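Local coordinates for 2-aminomuconic 6-semialdehyde dehydrogenase (PDB 7BZV), which oxidises 2-aminomuconic 6-semialdehyde to the corresponding acid with NAD+ as cofactor, in the meta-cleavage pathway of 2-aminophenol breakdown, working as a tetramer, at the interface of chains A and B and the interface of chains A and C. Coordinates in Å, arbitrary orientation; residue numbers count along the deposited sequence, not the author numbering. Chains: chain A/B/C, 2-aminomuconic 6-semialdehyde dehydrogenase.

Contact 1: the interface of chains A and B. Residues chain A 427, 430-431, 434; chain B 126, 134, 136, 485.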
# COMPACT_ATOMS: atom_id res chain seq x y z
N SER A 427 -7.36 -6.82 -26.22
CA SER A 427 -7.82 -5.46 -25.94
C SER A 427 -9.31 -5.41 -25.66
O SER A 427 -9.76 -4.61 -24.83
CB SER A 427 -7.45 -4.53 -27.08
OG SER A 427 -6.04 -4.30 -27.05
N HIS A 430 -10.18 -6.39 -21.86
CA HIS A 430 -9.90 -5.36 -20.85
C HIS A 430 -10.81 -4.15 -21.03
O HIS A 430 -11.34 -3.61 -20.07
CB HIS A 430 -8.42 -4.96 -20.90
CG HIS A 430 -7.52 -6.04 -20.37
ND1 HIS A 430 -7.38 -6.31 -19.03
CD2 HIS A 430 -6.78 -6.96 -21.02
CE1 HIS A 430 -6.58 -7.35 -18.88
NE2 HIS A 430 -6.17 -7.74 -20.08
N ARG A 431 -10.99 -3.71 -22.28
CA ARG A 431 -11.82 -2.55 -22.58
C ARG A 431 -13.27 -2.78 -22.17
O ARG A 431 -13.88 -1.94 -21.50
CB ARG A 431 -11.65 -2.32 -24.09
CG ARG A 431 -12.17 -1.14 -24.75
CD ARG A 431 -11.56 -1.08 -26.21
NE ARG A 431 -12.13 -2.10 -27.09
CZ ARG A 431 -11.45 -2.81 -27.99
NH1 ARG A 431 -10.15 -2.62 -28.19
NH2 ARG A 431 -12.10 -3.69 -28.73
N GLU A 434 -13.87 -3.53 -18.15
CA GLU A 434 -13.71 -2.37 -17.27
C GLU A 434 -14.87 -1.40 -17.37
O GLU A 434 -15.13 -0.64 -16.44
CB GLU A 434 -12.42 -1.59 -17.58
CG GLU A 434 -11.15 -2.26 -17.19
CD GLU A 434 -9.95 -1.48 -17.69
OE1 GLU A 434 -10.04 -0.23 -17.72
OE2 GLU A 434 -8.93 -2.12 -18.05
N ARG B 126 -2.06 2.20 -13.80
CA ARG B 126 -2.64 2.40 -15.11
C ARG B 126 -2.04 3.64 -15.73
O ARG B 126 -2.06 4.71 -15.12
CB ARG B 126 -4.16 2.55 -15.04
CG ARG B 126 -4.74 2.89 -16.43
CD ARG B 126 -6.24 3.05 -16.41
NE ARG B 126 -6.78 3.94 -17.46
CZ ARG B 126 -7.86 3.64 -18.16
NH1 ARG B 126 -8.47 2.49 -17.91
NH2 ARG B 126 -8.34 4.47 -19.06
N TYR B 134 -4.79 3.11 -23.29
CA TYR B 134 -4.19 3.07 -21.97
C TYR B 134 -3.33 1.82 -21.87
O TYR B 134 -3.37 0.96 -22.74
CB TYR B 134 -5.24 3.13 -20.86
CG TYR B 134 -6.22 1.96 -20.76
CD1 TYR B 134 -7.36 1.92 -21.56
CD2 TYR B 134 -6.02 0.92 -19.88
CE1 TYR B 134 -8.29 0.88 -21.46
CE2 TYR B 134 -6.92 -0.15 -19.78
CZ TYR B 134 -8.06 -0.16 -20.58
OH TYR B 134 -8.98 -1.20 -20.49
N LEU B 136 -2.02 -1.08 -18.98
CA LEU B 136 -2.01 -1.65 -17.65
C LEU B 136 -0.61 -2.16 -17.32
O LEU B 136 -0.09 -3.01 -18.05
CB LEU B 136 -3.00 -2.80 -17.56
CG LEU B 136 -4.47 -2.57 -17.93
CD1 LEU B 136 -5.17 -3.93 -17.99
CD2 LEU B 136 -5.05 -1.65 -16.87
N ILE B 485 -3.64 -1.29 -24.13
CA ILE B 485 -5.03 -1.61 -24.49
C ILE B 485 -5.49 -0.58 -25.51
O ILE B 485 -5.69 0.60 -25.18
CB ILE B 485 -5.95 -1.62 -23.26
CG1 ILE B 485 -5.51 -2.64 -22.18
CG2 ILE B 485 -7.44 -1.89 -23.66
CD1 ILE B 485 -5.27 -4.06 -22.64
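Helix 426-435 of chain A lies against the oligomerisation strands of chain B in this aldehyde dehydrogenase tetramer: A:His430 and A:Glu434, one turn apart, meet B:Tyr134 and B:Leu136 of strand 134-143, B:Arg126 of strand 124-128 and B:Ile485 at the end of strand 476-485. The polar centre is the carboxylate of A:Glu434. B:Tyr134 gives its phenol OH to A:Glu434 OE2 at 2.6 Å, arriving from above the carboxylate plane, 59° out of it, while the other oxygen, OE1, lies 3.1 Å from the same OH. The two side chains approach head-on from the two subunits, with ring and carboxylate planes turned 60° apart. OE1 also forms a salt bridge with B:Arg126 NH1 at 3.1 Å; it sits at the edge of the guanidinium, in its plane, but no N-H is aimed at it, which leaves a contact of charge. Within chain B, that guanidinium lies over one face of the B:Tyr134 ring, its NH1 3.4 Å above the ring plane, and B:Ile485 CB covers the opposite face near the rim. The phenol is thereby held between two neighbours, its CG set between the backbone N and the carbonyl carbon (chi1 64°), which carries the ring toward chain A. An alanine in place of A:Glu434 would probably leave the B:Tyr134 hydroxyl without its acceptor and the B:Arg126 guanidinium without its counter-charge across the interface. Beside this polar group the A:His430 imidazole packs against two aliphatic side chains of chain B. B:Ile485 crosses it at about a right angle, CD1 touching CD2 of the ring at 3.6 Å, while B:Leu136 comes to the same face farther along, its CD1 3.8 Å from CE1. Farther back along the helix, A:Ser427 meets B:Ile485 through its backbone O, 3.8 Å from the CG2 methyl.

Contact 2: the interface of chains A and C. Residues chain A 450, 453-454; chain C 125-127, 137, 480.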
# COMPACT_ATOMS: atom_id res chain seq x y z
N ASP A 450 -11.83 -13.78 -5.13
CA ASP A 450 -10.59 -13.55 -4.38
C ASP A 450 -10.88 -12.70 -3.15
O ASP A 450 -11.11 -11.49 -3.25
CB ASP A 450 -9.57 -12.90 -5.30
CG ASP A 450 -8.20 -12.66 -4.60
OD1 ASP A 450 -8.16 -12.49 -3.35
OD2 ASP A 450 -7.16 -12.64 -5.32
N THR A 453 -9.82 -8.96 -2.57
CA THR A 453 -10.16 -7.94 -3.53
C THR A 453 -11.46 -7.26 -3.15
O THR A 453 -12.31 -7.85 -2.48
CB THR A 453 -10.29 -8.55 -4.93
OG1 THR A 453 -11.45 -9.40 -4.99
CG2 THR A 453 -9.00 -9.38 -5.30
N PRO A 454 -11.68 -6.03 -3.62
CA PRO A 454 -12.93 -5.30 -3.31
C PRO A 454 -14.13 -5.93 -3.99
O PRO A 454 -14.12 -6.21 -5.19
CB PRO A 454 -12.67 -3.88 -3.85
CG PRO A 454 -11.52 -4.05 -4.90
CD PRO A 454 -10.73 -5.25 -4.45
N HIS C 125 -4.63 -8.13 -7.15
CA HIS C 125 -4.15 -9.40 -6.62
C HIS C 125 -4.17 -10.43 -7.74
O HIS C 125 -4.93 -10.34 -8.71
CB HIS C 125 -5.00 -9.94 -5.42
CG HIS C 125 -4.76 -9.21 -4.12
ND1 HIS C 125 -5.39 -8.01 -3.83
CD2 HIS C 125 -4.00 -9.51 -3.04
CE1 HIS C 125 -4.98 -7.58 -2.64
NE2 HIS C 125 -4.15 -8.47 -2.14
N ARG C 126 -3.33 -11.44 -7.58
CA ARG C 126 -3.30 -12.59 -8.46
C ARG C 126 -3.88 -13.79 -7.73
O ARG C 126 -3.42 -14.12 -6.64
CB ARG C 126 -1.88 -12.91 -8.93
CG ARG C 126 -1.87 -14.21 -9.76
CD ARG C 126 -0.48 -14.57 -10.24
NE ARG C 126 -0.26 -16.02 -10.47
CZ ARG C 126 0.37 -16.48 -11.54
NH1 ARG C 126 0.82 -15.61 -12.43
NH2 ARG C 126 0.58 -17.77 -11.70
N LEU C 127 -4.82 -14.46 -8.36
CA LEU C 127 -5.45 -15.66 -7.81
C LEU C 127 -4.92 -16.89 -8.56
O LEU C 127 -5.08 -17.01 -9.78
CB LEU C 127 -6.97 -15.55 -7.95
CG LEU C 127 -7.91 -16.67 -7.50
CD1 LEU C 127 -7.81 -16.84 -6.01
CD2 LEU C 127 -9.33 -16.36 -7.95
N ASN C 137 -6.75 -10.00 -10.91
CA ASN C 137 -7.80 -9.15 -10.34
C ASN C 137 -7.27 -7.73 -10.28
O ASN C 137 -6.22 -7.51 -9.68
CB ASN C 137 -8.14 -9.55 -8.89
CG ASN C 137 -8.87 -10.82 -8.78
OD1 ASN C 137 -10.11 -10.84 -8.83
ND2 ASN C 137 -8.14 -11.91 -8.63
N ASN C 480 -14.11 -4.57 -9.75
CA ASN C 480 -12.99 -5.52 -9.72
C ASN C 480 -13.04 -6.30 -11.03
O ASN C 480 -14.03 -6.98 -11.33
CB ASN C 480 -13.00 -6.43 -8.48
CG ASN C 480 -11.71 -7.34 -8.40
OD1 ASN C 480 -10.57 -6.86 -8.31
ND2 ASN C 480 -11.92 -8.64 -8.46
O HOH W 1 -12.04 -12.31 -7.61
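Packing between A:Thr453 and the asparagines C:Asn137 and C:Asn480 carries much of this patch. The CG2 methyl of A:Thr453 sits 3.7 Å from C:Asn137 CB, and A:Thr453 CB lies 3.9 Å from C:Asn480 CG, the amide carbon; each asparagine crosses the threonine at about a right angle. With OG1 between the backbone N and the carbonyl carbon (chi1 69°), A:Thr453 points its methyl at chain C while its hydroxyl donates to A:Asp450 O at 2.7 Å, which ties the two loop residues together. Beyond it, C:Asn480 CB packs 3.5 Å from A:Pro454 O.

Polar links on chain C fix the amides. C:Asn480 ND2 gives a hydrogen bond of 2.9 Å to a lone pair of C:Asn137 OD1, nearly in its own amide plane. The same oxygen takes part in a bridge between the subunits: water 1 is 2.7 Å from C:Asn137 OD1 and also bonds the backbone N of A:Asp450.

The A:Asp450 carboxylate adds looser contacts. Its OD2 lies 3.5 Å from C:His125 CB, with C:Asn137 ND2 nearby and the amide turned almost perpendicular to the carboxylate.

In the fold, a loop of chain A, shortly before the 3-10 helix 459-461, rests on strands 124-128, 134-143 and 476-485 of chain C.

Contact 1 and contact 2 have centres about 16 Å apart, and chain A supplies a different element to each: a helix in contact 1, a loop in contact 2. The receiving surface is built alike, for strands 124-128, 134-143 and 476-485 of chain B serve contact 1 and the same three of chain C serve contact 2. One set of strands, repeated in every copy, thus touches two different neighbours. Both interfaces are two-fold symmetric, and together they help build the tetramer, which is required for NAD+ binding; neither patch itself contains the cofactor.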